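Molinate hydrolase (Gulosibacter molinativorax, PDB 4UB9) hydrolyses the thiocarbamate herbicide molinate, as a zinc-binding member of the amidohydrolase family, which generally acts on non-peptide carbon-nitrogen bonds. Local coordinates at residues I175-P188 against H246-F260. Sequence-based numbering, arbitrary orientation.
Sequences IGMGGPFTGDFMRP and HLVGLLGFRAPYFTF
H246 holds CG trans to its amide nitrogen (chi1 -167°), which sets the imidazole against M177, whose side chain runs extended from the backbone until it bends at chi3. The M177 sulfur comes over one face of the imidazole, SD standing 3.6 Å from the ring centroid, a Met-aromatic contact. At the ring edge, H246 ND1 donates to the backbone O of D184 over 2.9 Å; the acceptor lies nearly in the imidazole plane, but the N-H...O angle is a bent 142°. F185, whose ring also meets W145, brings CZ within 4.3 Å of H246 CE1.

The D184 carboxylate stands almost perpendicular to the imidazole (88°). D184 OD2 accepts from the backbone N of G178, 2.6 Å away, tying the 175-188 loop back on itself. Farther along, M186 and L250 lie side by side, with M186 CE 4.0 Å from L250 CD2. Waters bridge the backbones here: one donates to D184 O and accepts from G249 N, and another accepts from L250 N beside G183 O and M186 O.

The two segments lie at and beyond the ends of the neighbouring parallel strands 174-175 and 239-242 in this TIM-barrel-clan enzyme. The H246 side chain lies about 4 Å from the zinc ion bound by H282 and H302. The bond from H246 ND1 to D184 O, with M177 over the ring face, would restrict rotation of the imidazole and is consistent with D184 O orienting a histidine close to the zinc.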
loop_
_atom_site.group_PDB
_atom_site.type_symbol
_atom_site.label_atom_id
_atom_site.label_comp_id
_atom_site.label_asym_id
_atom_site.label_seq_id
_atom_site.Cartn_x
_atom_site.Cartn_y
_atom_site.Cartn_z
ATOM N N ILE A 175 20.755 -17.640 9.908
ATOM C CA ILE A 175 21.483 -17.761 8.685
ATOM C C ILE A 175 20.480 -17.890 7.545
ATOM O O ILE A 175 19.720 -18.852 7.480
ATOM C CB ILE A 175 22.417 -18.973 8.688
ATOM C CG1 ILE A 175 23.385 -18.945 9.875
ATOM C CG2 ILE A 175 23.174 -19.056 7.373
ATOM C CD1 ILE A 175 24.222 -17.705 9.976
ATOM N N GLY A 176 20.578 -16.946 6.602
ATOM C CA GLY A 176 19.768 -16.964 5.389
ATOM C C GLY A 176 18.494 -16.150 5.471
ATOM O O GLY A 176 17.660 -16.191 4.575
ATOM N N MET A 177 18.327 -15.435 6.578
ATOM C CA MET A 177 17.146 -14.584 6.735
ATOM C C MET A 177 17.548 -13.155 6.533
ATOM O O MET A 177 18.627 -12.704 6.935
ATOM C CB MET A 177 16.523 -14.742 8.140
ATOM C CG MET A 177 15.152 -14.033 8.290
ATOM S SD MET A 177 14.452 -14.045 9.960
ATOM C CE MET A 177 15.602 -13.021 10.860
ATOM N N GLY A 178 16.633 -12.389 5.994
ATOM C CA GLY A 178 16.846 -10.937 5.879
ATOM C C GLY A 178 16.669 -10.212 7.215
ATOM O O GLY A 178 16.167 -10.772 8.187
ATOM N N GLY A 179 17.115 -8.970 7.236
ATOM C CA GLY A 179 17.015 -8.107 8.400
ATOM C C GLY A 179 15.615 -7.522 8.497
ATOM O O GLY A 179 14.743 -7.809 7.667
ATOM N N PRO A 180 15.397 -6.693 9.508
ATOM C CA PRO A 180 14.047 -6.184 9.849
ATOM C C PRO A 180 13.433 -5.260 8.826
ATOM O O PRO A 180 12.234 -5.025 8.890
ATOM C CB PRO A 180 14.257 -5.447 11.171
ATOM C CG PRO A 180 15.734 -5.132 11.198
ATOM C CD PRO A 180 16.412 -6.257 10.476
ATOM N N PHE A 181 14.196 -4.751 7.869
ATOM C CA PHE A 181 13.576 -3.883 6.826
ATOM C C PHE A 181 13.594 -4.555 5.443
ATOM O O PHE A 181 13.603 -3.945 4.413
ATOM C CB PHE A 181 14.160 -2.510 6.876
ATOM C CG PHE A 181 13.978 -1.895 8.217
ATOM C CD1 PHE A 181 12.699 -1.648 8.682
ATOM C CD2 PHE A 181 15.058 -1.688 9.074
ATOM C CE1 PHE A 181 12.509 -1.150 9.962
ATOM C CE2 PHE A 181 14.858 -1.203 10.337
ATOM C CZ PHE A 181 13.582 -0.926 10.774
ATOM N N THR A 182 13.390 -5.838 5.524
ATOM C CA THR A 182 13.464 -6.779 4.437
ATOM C C THR A 182 12.066 -7.414 4.305
ATOM O O THR A 182 11.196 -7.200 5.123
ATOM C CB THR A 182 14.516 -7.796 4.899
ATOM O OG1 THR A 182 15.746 -7.528 4.255
ATOM C CG2 THR A 182 14.103 -9.140 4.744
ATOM N N GLY A 183 11.863 -8.203 3.276
ATOM C CA GLY A 183 10.604 -8.930 3.079
ATOM C C GLY A 183 10.230 -9.869 4.200
ATOM O O GLY A 183 9.039 -10.179 4.430
ATOM N N ASP A 184 11.253 -10.386 4.834
ATOM C CA ASP A 184 11.080 -11.235 6.002
ATOM C C ASP A 184 10.309 -10.613 7.204
ATOM O O ASP A 184 9.849 -11.336 8.074
ATOM C CB ASP A 184 12.427 -11.752 6.445
ATOM C CG ASP A 184 13.017 -12.746 5.455
ATOM O OD1 ASP A 184 12.329 -13.657 5.037
ATOM O OD2 ASP A 184 14.182 -12.649 5.125
ATOM N N PHE A 185 10.157 -9.294 7.233
ATOM C CA PHE A 185 9.397 -8.647 8.293
ATOM C C PHE A 185 8.320 -7.736 7.747
ATOM O O PHE A 185 7.730 -7.007 8.470
ATOM C CB PHE A 185 10.321 -7.844 9.188
ATOM C CG PHE A 185 11.253 -8.691 10.004
ATOM C CD1 PHE A 185 12.353 -9.287 9.420
ATOM C CD2 PHE A 185 11.034 -8.868 11.367
ATOM C CE1 PHE A 185 13.239 -10.018 10.183
ATOM C CE2 PHE A 185 11.893 -9.615 12.130
ATOM C CZ PHE A 185 12.997 -10.217 11.538
ATOM N N MET A 186 8.016 -7.848 6.482
ATOM C CA MET A 186 6.911 -7.110 5.934
ATOM C C MET A 186 5.565 -7.805 6.098
ATOM O O MET A 186 5.488 -9.011 6.327
ATOM C CB MET A 186 7.128 -6.894 4.445
ATOM C CG MET A 186 8.082 -5.768 4.127
ATOM S SD MET A 186 8.554 -5.713 2.364
ATOM C CE MET A 186 7.104 -6.191 1.471
ATOM N N ARG A 187 4.510 -7.015 5.945
ATOM C CA ARG A 187 3.151 -7.522 5.668
ATOM C C ARG A 187 2.638 -6.788 4.468
ATOM O O ARG A 187 3.128 -5.725 4.150
ATOM C CB ARG A 187 2.195 -7.305 6.859
ATOM C CG ARG A 187 2.762 -7.843 8.159
ATOM C CD ARG A 187 1.683 -7.955 9.207
ATOM N NE ARG A 187 2.279 -8.187 10.506
ATOM C CZ ARG A 187 1.644 -8.082 11.665
ATOM N NH1 ARG A 187 0.351 -7.818 11.700
ATOM N NH2 ARG A 187 2.316 -8.251 12.800
ATOM N N PRO A 188 1.607 -7.314 3.819
ATOM C CA PRO A 188 1.095 -6.647 2.641
ATOM C C PRO A 188 0.835 -5.153 2.842
ATOM O O PRO A 188 1.185 -4.354 1.982
ATOM C CB PRO A 188 -0.231 -7.388 2.361
ATOM C CG PRO A 188 -0.010 -8.762 2.933
ATOM C CD PRO A 188 0.777 -8.484 4.192
ATOM N N HIS A 246 10.921 -17.148 6.078
ATOM C CA HIS A 246 10.405 -16.337 7.163
ATOM C C HIS A 246 9.458 -15.276 6.606
ATOM O O HIS A 246 9.495 -14.127 7.009
ATOM C CB HIS A 246 11.566 -15.683 7.884
ATOM C CG HIS A 246 11.207 -15.065 9.193
ATOM N ND1 HIS A 246 10.634 -13.821 9.296
ATOM C CD2 HIS A 246 11.383 -15.503 10.463
ATOM C CE1 HIS A 246 10.427 -13.538 10.566
ATOM N NE2 HIS A 246 10.894 -14.529 11.295
ATOM N N LEU A 247 8.598 -15.700 5.685
ATOM C CA LEU A 247 7.674 -14.824 4.984
ATOM C C LEU A 247 6.216 -14.941 5.466
ATOM O O LEU A 247 5.262 -14.622 4.720
ATOM C CB LEU A 247 7.708 -15.161 3.492
ATOM C CG LEU A 247 9.030 -14.973 2.779
ATOM C CD1 LEU A 247 8.866 -15.376 1.326
ATOM C CD2 LEU A 247 9.530 -13.519 2.844
ATOM N N VAL A 248 6.033 -15.401 6.691
ATOM C CA VAL A 248 4.687 -15.636 7.217
ATOM C C VAL A 248 3.856 -14.362 7.234
ATOM O O VAL A 248 2.690 -14.347 6.887
ATOM C CB VAL A 248 4.731 -16.287 8.603
ATOM C CG1 VAL A 248 5.330 -17.682 8.470
ATOM C CG2 VAL A 248 5.567 -15.469 9.624
ATOM N N GLY A 249 4.518 -13.276 7.553
ATOM C CA GLY A 249 3.902 -11.950 7.519
ATOM C C GLY A 249 3.405 -11.531 6.160
ATOM O O GLY A 249 2.327 -10.959 6.047
ATOM N N LEU A 250 4.206 -11.761 5.124
ATOM C CA LEU A 250 3.828 -11.368 3.778
ATOM C C LEU A 250 2.862 -12.300 3.131
ATOM O O LEU A 250 1.973 -11.881 2.457
ATOM C CB LEU A 250 5.027 -11.355 2.865
ATOM C CG LEU A 250 5.537 -10.020 2.416
ATOM C CD1 LEU A 250 6.641 -10.296 1.406
ATOM C CD2 LEU A 250 4.465 -9.151 1.818
ATOM N N LEU A 251 3.084 -13.593 3.309
ATOM C CA LEU A 251 2.362 -14.607 2.572
ATOM C C LEU A 251 1.434 -15.504 3.384
ATOM O O LEU A 251 0.721 -16.330 2.822
ATOM C CB LEU A 251 3.376 -15.536 1.857
ATOM C CG LEU A 251 4.234 -14.820 0.822
ATOM C CD1 LEU A 251 5.262 -15.791 0.272
ATOM C CD2 LEU A 251 3.367 -14.273 -0.292
ATOM N N GLY A 252 1.448 -15.351 4.689
ATOM C CA GLY A 252 0.615 -16.204 5.553
ATOM C C GLY A 252 1.373 -17.477 5.903
ATOM O O GLY A 252 2.559 -17.598 5.601
ATOM N N PHE A 253 0.683 -18.404 6.547
ATOM C CA PHE A 253 1.329 -19.538 7.208
ATOM C C PHE A 253 1.307 -20.811 6.328
ATOM O O PHE A 253 1.803 -21.832 6.739
ATOM C CB PHE A 253 0.721 -19.768 8.640
ATOM C CG PHE A 253 1.159 -18.740 9.649
ATOM C CD1 PHE A 253 0.497 -17.520 9.761
ATOM C CD2 PHE A 253 2.297 -18.952 10.456
ATOM C CE1 PHE A 253 0.973 -16.526 10.633
ATOM C CE2 PHE A 253 2.764 -17.971 11.354
ATOM C CZ PHE A 253 2.104 -16.748 11.436
ATOM N N ARG A 254 0.750 -20.721 5.132
ATOM C CA ARG A 254 0.406 -21.899 4.346
ATOM C C ARG A 254 1.081 -21.949 2.993
ATOM O O ARG A 254 0.599 -22.580 2.074
ATOM C CB ARG A 254 -1.118 -21.942 4.149
ATOM C CG ARG A 254 -1.881 -22.362 5.412
ATOM C CD ARG A 254 -2.940 -21.362 5.903
ATOM N NE ARG A 254 -4.234 -22.020 6.041
ATOM C CZ ARG A 254 -5.020 -22.010 7.112
ATOM N NH1 ARG A 254 -4.716 -21.333 8.203
ATOM N NH2 ARG A 254 -6.160 -22.657 7.080
ATOM N N ALA A 255 2.202 -21.271 2.858
ATOM C CA ALA A 255 2.944 -21.280 1.572
ATOM C C ALA A 255 4.462 -21.263 1.814
ATOM O O ALA A 255 5.142 -20.355 1.386
ATOM C CB ALA A 255 2.551 -20.079 0.736
ATOM N N PRO A 256 4.980 -22.255 2.531
ATOM C CA PRO A 256 6.377 -22.262 2.883
ATOM C C PRO A 256 7.319 -22.714 1.773
ATOM O O PRO A 256 6.935 -23.415 0.810
ATOM C CB PRO A 256 6.423 -23.277 4.030
ATOM C CG PRO A 256 5.414 -24.288 3.610
ATOM C CD PRO A 256 4.286 -23.464 3.017
ATOM N N TYR A 257 8.555 -22.283 1.930
ATOM C CA TYR A 257 9.658 -22.558 0.994
ATOM C C TYR A 257 10.861 -23.051 1.767
ATOM O O TYR A 257 10.949 -22.914 3.000
ATOM C CB TYR A 257 10.099 -21.279 0.321
ATOM C CG TYR A 257 9.074 -20.616 -0.537
ATOM C CD1 TYR A 257 8.939 -20.938 -1.875
ATOM C CD2 TYR A 257 8.257 -19.618 -0.025
ATOM C CE1 TYR A 257 7.988 -20.302 -2.670
ATOM C CE2 TYR A 257 7.308 -18.968 -0.826
ATOM C CZ TYR A 257 7.169 -19.332 -2.137
ATOM O OH TYR A 257 6.264 -18.680 -2.915
ATOM N N PHE A 258 11.800 -23.634 1.045
ATOM C CA PHE A 258 13.138 -23.898 1.582
ATOM C C PHE A 258 14.070 -22.782 1.205
ATOM O O PHE A 258 14.071 -22.286 0.092
ATOM C CB PHE A 258 13.672 -25.237 1.074
ATOM C CG PHE A 258 13.151 -26.396 1.840
ATOM C CD1 PHE A 258 11.859 -26.826 1.664
ATOM C CD2 PHE A 258 13.978 -27.090 2.716
ATOM C CE1 PHE A 258 11.373 -27.901 2.366
ATOM C CE2 PHE A 258 13.503 -28.156 3.438
ATOM C CZ PHE A 258 12.193 -28.559 3.271
ATOM N N THR A 259 14.868 -22.357 2.151
ATOM C CA THR A 259 15.839 -21.268 1.898
ATOM C C THR A 259 17.012 -21.675 1.024
ATOM O O THR A 259 17.550 -20.876 0.234
ATOM C CB THR A 259 16.399 -20.766 3.257
ATOM O OG1 THR A 259 15.317 -20.288 4.033
ATOM C CG2 THR A 259 17.405 -19.654 3.085
ATOM N N PHE A 260 17.436 -22.914 1.216
ATOM C CA PHE A 260 18.683 -23.459 0.644
ATOM C C PHE A 260 18.447 -24.787 -0.053
ATOM O O PHE A 260 17.536 -25.529 0.316
ATOM C CB PHE A 260 19.710 -23.719 1.748
ATOM C CG PHE A 260 20.213 -22.463 2.438
ATOM C CD1 PHE A 260 20.904 -21.502 1.744
ATOM C CD2 PHE A 260 19.961 -22.256 3.779
ATOM C CE1 PHE A 260 21.354 -20.367 2.377
ATOM C CE2 PHE A 260 20.392 -21.114 4.402
ATOM C CZ PHE A 260 21.080 -20.165 3.696
HETATM O O HOH W 1 14.969 -17.372 4.633
HETATM O O HOH W 2 7.060 -11.509 5.926
HETATM O O HOH W 3 13.013 -15.817 4.111
HETATM O O HOH W 4 7.206 -12.568 8.464
#